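Glucocorticoid modulatory element-binding protein 1 (Homo sapiens, PDB 1OQJ) binds glucocorticoid modulatory elements in promoter DNA through its SAND domain, raises transcriptional sensitivity to low glucocorticoid levels and assists parvovirus replication. Local coordinates at residues P11-W23 and C35-V49. Sequence-based numbering, arbitrary orientation.
Sequences PITCGESKAILLW and CVKFNDQLISPKHFV
In the four-stranded antiparallel sheet of the SAND domain, the two central strands meet where I20 pairs with K37 and L21 with V36, and the helix beginning at P45 packs against one face. I20 and K37 form the hydrogen-bonded pair: I20 N reaches K37 O at 3.0 Å and K37 N returns to I20 O at 2.7 Å. A further bond, L22 N to C35 O at 2.9 Å, continues the ladder beside the classic bulge that C35 and V36 make opposite I43.

On the face carrying A19, L21 and V36, F48 rises from the helix. With CG anti to the backbone N (chi1 173°), its ring is carried up to the strands, where A19 CB sits over one face, 3.8 Å from the ring centroid, in a CH-pi contact. C14 CB closes on F48 CE2 at 3.5 Å, and I12 CD1 touches F48 CE2 and, a little more loosely, V36 CG1. K18 O lies at the edge of the F38 ring, close to its plane, 3.3 Å from F38 CD1 and hardly farther from CE1. Within 35-49, F48 CE1 stands above one face of F38, toward its rim, so the two rings join the hairpin 36-43 to the helix.

V49, on the same helix as F48, also packs on W60 and A63 of helix 60-63, and C14 touches K54, a residue assigned to DNA binding. The sheet with F48's helix against it thus belongs to the alpha-beta fold of the SAND domain, next to the KDWK motif that contains W60.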
loop_
_atom_site.group_PDB
_atom_site.type_symbol
_atom_site.label_atom_id
_atom_site.label_comp_id
_atom_site.label_asym_id
_atom_site.label_seq_id
_atom_site.Cartn_x
_atom_site.Cartn_y
_atom_site.Cartn_z
ATOM N N PRO A 11 9.733 -0.972 -2.268
ATOM C CA PRO A 11 9.776 -2.209 -1.490
ATOM C C PRO A 11 9.039 -1.927 -0.181
ATOM O O PRO A 11 9.293 -0.907 0.472
ATOM C CB PRO A 11 11.275 -2.435 -1.284
ATOM C CG PRO A 11 11.808 -1.032 -1.198
ATOM C CD PRO A 11 11.057 -0.324 -2.313
ATOM N N ILE A 12 8.114 -2.809 0.189
ATOM C CA ILE A 12 7.355 -2.629 1.424
ATOM C C ILE A 12 7.394 -3.894 2.267
ATOM O O ILE A 12 7.816 -4.955 1.801
ATOM C CB ILE A 12 5.872 -2.276 1.144
ATOM C CG1 ILE A 12 5.199 -3.394 0.341
ATOM C CG2 ILE A 12 5.788 -0.937 0.406
ATOM C CD1 ILE A 12 3.697 -3.207 0.148
ATOM N N THR A 13 6.962 -3.771 3.517
ATOM C CA THR A 13 6.921 -4.908 4.423
ATOM C C THR A 13 5.685 -4.827 5.303
ATOM O O THR A 13 5.015 -3.795 5.382
ATOM C CB THR A 13 8.140 -4.948 5.370
ATOM O OG1 THR A 13 8.103 -3.812 6.248
ATOM C CG2 THR A 13 9.437 -4.937 4.578
ATOM N N CYS A 14 5.376 -5.947 5.939
ATOM C CA CYS A 14 4.274 -6.035 6.882
ATOM C C CYS A 14 4.676 -7.214 7.737
ATOM O O CYS A 14 4.789 -8.333 7.243
ATOM C CB CYS A 14 2.938 -6.310 6.197
ATOM S SG CYS A 14 1.579 -6.311 7.398
ATOM N N GLY A 15 4.912 -6.960 9.019
ATOM C CA GLY A 15 5.349 -8.033 9.884
ATOM C C GLY A 15 6.698 -8.472 9.347
ATOM O O GLY A 15 7.589 -7.644 9.155
ATOM N N GLU A 16 6.852 -9.762 9.073
ATOM C CA GLU A 16 8.110 -10.273 8.547
ATOM C C GLU A 16 7.985 -10.639 7.071
ATOM O O GLU A 16 8.815 -11.370 6.530
ATOM C CB GLU A 16 8.562 -11.488 9.363
ATOM C CG GLU A 16 8.804 -11.153 10.830
ATOM C CD GLU A 16 9.290 -12.337 11.646
ATOM O OE1 GLU A 16 9.431 -12.185 12.877
ATOM O OE2 GLU A 16 9.533 -13.411 11.060
ATOM N N SER A 17 6.947 -10.113 6.426
ATOM C CA SER A 17 6.696 -10.371 5.011
ATOM C C SER A 17 7.144 -9.202 4.134
ATOM O O SER A 17 6.991 -8.037 4.511
ATOM C CB SER A 17 5.205 -10.635 4.777
ATOM O OG SER A 17 4.777 -11.805 5.458
ATOM N N LYS A 18 7.691 -9.525 2.964
ATOM C CA LYS A 18 8.162 -8.516 2.015
ATOM C C LYS A 18 7.343 -8.560 0.733
ATOM O O LYS A 18 6.959 -9.632 0.263
ATOM C CB LYS A 18 9.634 -8.750 1.662
ATOM C CG LYS A 18 10.599 -8.568 2.824
ATOM C CD LYS A 18 12.050 -8.697 2.378
ATOM C CE LYS A 18 12.402 -10.118 1.979
ATOM N NZ LYS A 18 13.832 -10.232 1.570
ATOM N N ALA A 19 7.090 -7.390 0.163
ATOM C CA ALA A 19 6.332 -7.297 -1.074
ATOM C C ALA A 19 6.752 -6.039 -1.814
ATOM O O ALA A 19 7.618 -5.292 -1.345
ATOM C CB ALA A 19 4.839 -7.270 -0.778
ATOM N N ILE A 20 6.146 -5.817 -2.975
ATOM C CA ILE A 20 6.461 -4.652 -3.791
ATOM C C ILE A 20 5.196 -3.877 -4.122
ATOM O O ILE A 20 4.228 -4.439 -4.630
ATOM C CB ILE A 20 7.139 -5.078 -5.111
ATOM C CG1 ILE A 20 8.425 -5.844 -4.803
ATOM C CG2 ILE A 20 7.447 -3.857 -5.970
ATOM C CD1 ILE A 20 9.102 -6.409 -6.034
ATOM N N LEU A 21 5.205 -2.585 -3.820
ATOM C CA LEU A 21 4.061 -1.727 -4.108
ATOM C C LEU A 21 4.252 -1.095 -5.486
ATOM O O LEU A 21 5.234 -0.391 -5.708
ATOM C CB LEU A 21 3.957 -0.613 -3.055
ATOM C CG LEU A 21 2.844 0.428 -3.246
ATOM C CD1 LEU A 21 1.492 -0.225 -3.024
ATOM C CD2 LEU A 21 3.031 1.579 -2.262
ATOM N N LEU A 22 3.333 -1.364 -6.412
ATOM C CA LEU A 22 3.406 -0.766 -7.747
ATOM C C LEU A 22 2.724 0.587 -7.570
ATOM O O LEU A 22 1.496 0.674 -7.485
ATOM C CB LEU A 22 2.666 -1.633 -8.770
ATOM C CG LEU A 22 3.154 -3.082 -8.845
ATOM C CD1 LEU A 22 2.450 -3.785 -9.994
ATOM C CD2 LEU A 22 4.668 -3.127 -9.039
ATOM N N TRP A 23 3.527 1.646 -7.522
ATOM C CA TRP A 23 3.007 2.982 -7.256
ATOM C C TRP A 23 1.880 3.533 -8.115
ATOM O O TRP A 23 0.916 4.080 -7.577
ATOM C CB TRP A 23 4.150 3.997 -7.221
ATOM C CG TRP A 23 3.680 5.364 -6.812
ATOM C CD1 TRP A 23 3.117 5.718 -5.620
ATOM C CD2 TRP A 23 3.682 6.546 -7.622
ATOM N NE1 TRP A 23 2.765 7.051 -5.639
ATOM C CE2 TRP A 23 3.102 7.581 -6.857
ATOM C CE3 TRP A 23 4.119 6.831 -8.924
ATOM C CZ2 TRP A 23 2.947 8.880 -7.353
ATOM C CZ3 TRP A 23 3.966 8.127 -9.416
ATOM C CH2 TRP A 23 3.384 9.133 -8.629
ATOM N N CYS A 35 -2.508 -3.752 -6.114
ATOM C CA CYS A 35 -1.326 -2.954 -6.392
ATOM C C CYS A 35 -0.085 -3.447 -5.658
ATOM O O CYS A 35 0.958 -2.795 -5.680
ATOM C CB CYS A 35 -1.596 -1.496 -6.009
ATOM S SG CYS A 35 -2.025 -1.231 -4.263
ATOM N N VAL A 36 -0.197 -4.598 -5.007
ATOM C CA VAL A 36 0.926 -5.163 -4.271
ATOM C C VAL A 36 1.361 -6.491 -4.878
ATOM O O VAL A 36 0.548 -7.402 -5.027
ATOM C CB VAL A 36 0.555 -5.408 -2.794
ATOM C CG1 VAL A 36 1.695 -6.113 -2.077
ATOM C CG2 VAL A 36 0.236 -4.085 -2.112
ATOM N N LYS A 37 2.637 -6.598 -5.238
ATOM C CA LYS A 37 3.148 -7.844 -5.798
ATOM C C LYS A 37 3.709 -8.656 -4.633
ATOM O O LYS A 37 4.630 -8.216 -3.939
ATOM C CB LYS A 37 4.237 -7.561 -6.838
ATOM C CG LYS A 37 4.754 -8.798 -7.573
ATOM C CD LYS A 37 5.712 -8.412 -8.698
ATOM C CE LYS A 37 6.274 -9.640 -9.404
ATOM N NZ LYS A 37 7.180 -10.444 -8.528
ATOM N N PHE A 38 3.131 -9.834 -4.417
ATOM C CA PHE A 38 3.529 -10.721 -3.332
ATOM C C PHE A 38 3.546 -12.141 -3.882
ATOM O O PHE A 38 2.509 -12.660 -4.300
ATOM C CB PHE A 38 2.516 -10.599 -2.192
ATOM C CG PHE A 38 2.891 -11.352 -0.952
ATOM C CD1 PHE A 38 4.125 -11.150 -0.342
ATOM C CD2 PHE A 38 1.987 -12.231 -0.365
ATOM C CE1 PHE A 38 4.456 -11.813 0.847
ATOM C CE2 PHE A 38 2.304 -12.898 0.821
ATOM C CZ PHE A 38 3.542 -12.686 1.426
ATOM N N ASN A 39 4.724 -12.756 -3.886
ATOM C CA ASN A 39 4.898 -14.106 -4.414
ATOM C C ASN A 39 4.401 -14.214 -5.853
ATOM O O ASN A 39 3.723 -15.171 -6.239
ATOM C CB ASN A 39 4.206 -15.130 -3.512
ATOM C CG ASN A 39 4.893 -15.260 -2.168
ATOM O OD1 ASN A 39 6.123 -15.242 -2.090
ATOM N ND2 ASN A 39 4.110 -15.395 -1.105
ATOM N N ASP A 40 4.767 -13.206 -6.641
ATOM C CA ASP A 40 4.431 -13.103 -8.057
ATOM C C ASP A 40 2.943 -12.970 -8.354
ATOM O O ASP A 40 2.496 -13.257 -9.465
ATOM C CB ASP A 40 4.996 -14.296 -8.833
ATOM C CG ASP A 40 5.279 -13.955 -10.286
ATOM O OD1 ASP A 40 5.505 -14.882 -11.091
ATOM O OD2 ASP A 40 5.280 -12.748 -10.619
ATOM N N GLN A 41 2.178 -12.538 -7.359
ATOM C CA GLN A 41 0.748 -12.345 -7.539
ATOM C C GLN A 41 0.402 -10.904 -7.183
ATOM O O GLN A 41 0.930 -10.363 -6.214
ATOM C CB GLN A 41 -0.044 -13.295 -6.636
ATOM C CG GLN A 41 -1.545 -13.067 -6.707
ATOM C CD GLN A 41 -2.326 -13.976 -5.784
ATOM O OE1 GLN A 41 -1.962 -14.165 -4.623
ATOM N NE2 GLN A 41 -3.422 -14.532 -6.292
ATOM N N LEU A 42 -0.467 -10.279 -7.970
ATOM C CA LEU A 42 -0.868 -8.910 -7.685
ATOM C C LEU A 42 -2.079 -8.993 -6.763
ATOM O O LEU A 42 -3.129 -9.522 -7.150
ATOM C CB LEU A 42 -1.239 -8.175 -8.979
ATOM C CG LEU A 42 -1.451 -6.663 -8.870
ATOM C CD1 LEU A 42 -0.135 -5.985 -8.515
ATOM C CD2 LEU A 42 -1.979 -6.123 -10.192
ATOM N N ILE A 43 -1.927 -8.493 -5.541
ATOM C CA ILE A 43 -3.013 -8.523 -4.566
ATOM C C ILE A 43 -3.237 -7.147 -3.955
ATOM O O ILE A 43 -2.477 -6.212 -4.196
ATOM C CB ILE A 43 -2.731 -9.534 -3.423
ATOM C CG1 ILE A 43 -1.500 -9.105 -2.620
ATOM C CG2 ILE A 43 -2.524 -10.928 -4.004
ATOM C CD1 ILE A 43 -1.189 -10.023 -1.446
ATOM N N SER A 44 -4.287 -7.030 -3.156
ATOM C CA SER A 44 -4.601 -5.763 -2.516
ATOM C C SER A 44 -3.858 -5.609 -1.196
ATOM O O SER A 44 -3.385 -6.585 -0.617
ATOM C CB SER A 44 -6.096 -5.692 -2.220
ATOM O OG SER A 44 -6.435 -6.650 -1.227
ATOM N N PRO A 45 -3.742 -4.365 -0.708
ATOM C CA PRO A 45 -3.063 -4.111 0.563
ATOM C C PRO A 45 -3.780 -4.869 1.689
ATOM O O PRO A 45 -3.139 -5.368 2.611
ATOM C CB PRO A 45 -3.186 -2.596 0.716
ATOM C CG PRO A 45 -3.082 -2.125 -0.697
ATOM C CD PRO A 45 -3.974 -3.105 -1.441
ATOM N N LYS A 46 -5.107 -4.951 1.608
ATOM C CA LYS A 46 -5.877 -5.655 2.629
ATOM C C LYS A 46 -5.469 -7.122 2.683
ATOM O O LYS A 46 -5.282 -7.682 3.764
ATOM C CB LYS A 46 -7.380 -5.553 2.350
ATOM C CG LYS A 46 -8.237 -6.151 3.459
ATOM C CD LYS A 46 -9.722 -6.003 3.171
ATOM C CE LYS A 46 -10.552 -6.452 4.365
ATOM N NZ LYS A 46 -12.017 -6.383 4.098
ATOM N N HIS A 47 -5.320 -7.747 1.519
ATOM C CA HIS A 47 -4.929 -9.151 1.485
ATOM C C HIS A 47 -3.479 -9.350 1.902
ATOM O O HIS A 47 -3.165 -10.302 2.619
ATOM C CB HIS A 47 -5.188 -9.739 0.098
ATOM C CG HIS A 47 -6.641 -9.953 -0.189
ATOM N ND1 HIS A 47 -7.118 -10.278 -1.440
ATOM C CD2 HIS A 47 -7.725 -9.899 0.623
ATOM C CE1 HIS A 47 -8.432 -10.415 -1.387
ATOM N NE2 HIS A 47 -8.826 -10.190 -0.147
ATOM N N PHE A 48 -2.593 -8.458 1.469
ATOM C CA PHE A 48 -1.195 -8.571 1.858
ATOM C C PHE A 48 -1.093 -8.513 3.382
ATOM O O PHE A 48 -0.431 -9.343 4.005
ATOM C CB PHE A 48 -0.382 -7.431 1.240
ATOM C CG PHE A 48 1.041 -7.374 1.716
ATOM C CD1 PHE A 48 1.858 -8.502 1.643
ATOM C CD2 PHE A 48 1.569 -6.194 2.237
ATOM C CE1 PHE A 48 3.184 -8.461 2.082
ATOM C CE2 PHE A 48 2.894 -6.137 2.677
ATOM C CZ PHE A 48 3.701 -7.275 2.599
ATOM N N VAL A 49 -1.759 -7.529 3.977
ATOM C CA VAL A 49 -1.746 -7.362 5.424
ATOM C C VAL A 49 -2.296 -8.598 6.131
ATOM O O VAL A 49 -1.765 -9.021 7.161
ATOM C CB VAL A 49 -2.559 -6.110 5.834
ATOM C CG1 VAL A 49 -2.749 -6.068 7.350
ATOM C CG2 VAL A 49 -1.834 -4.855 5.364
#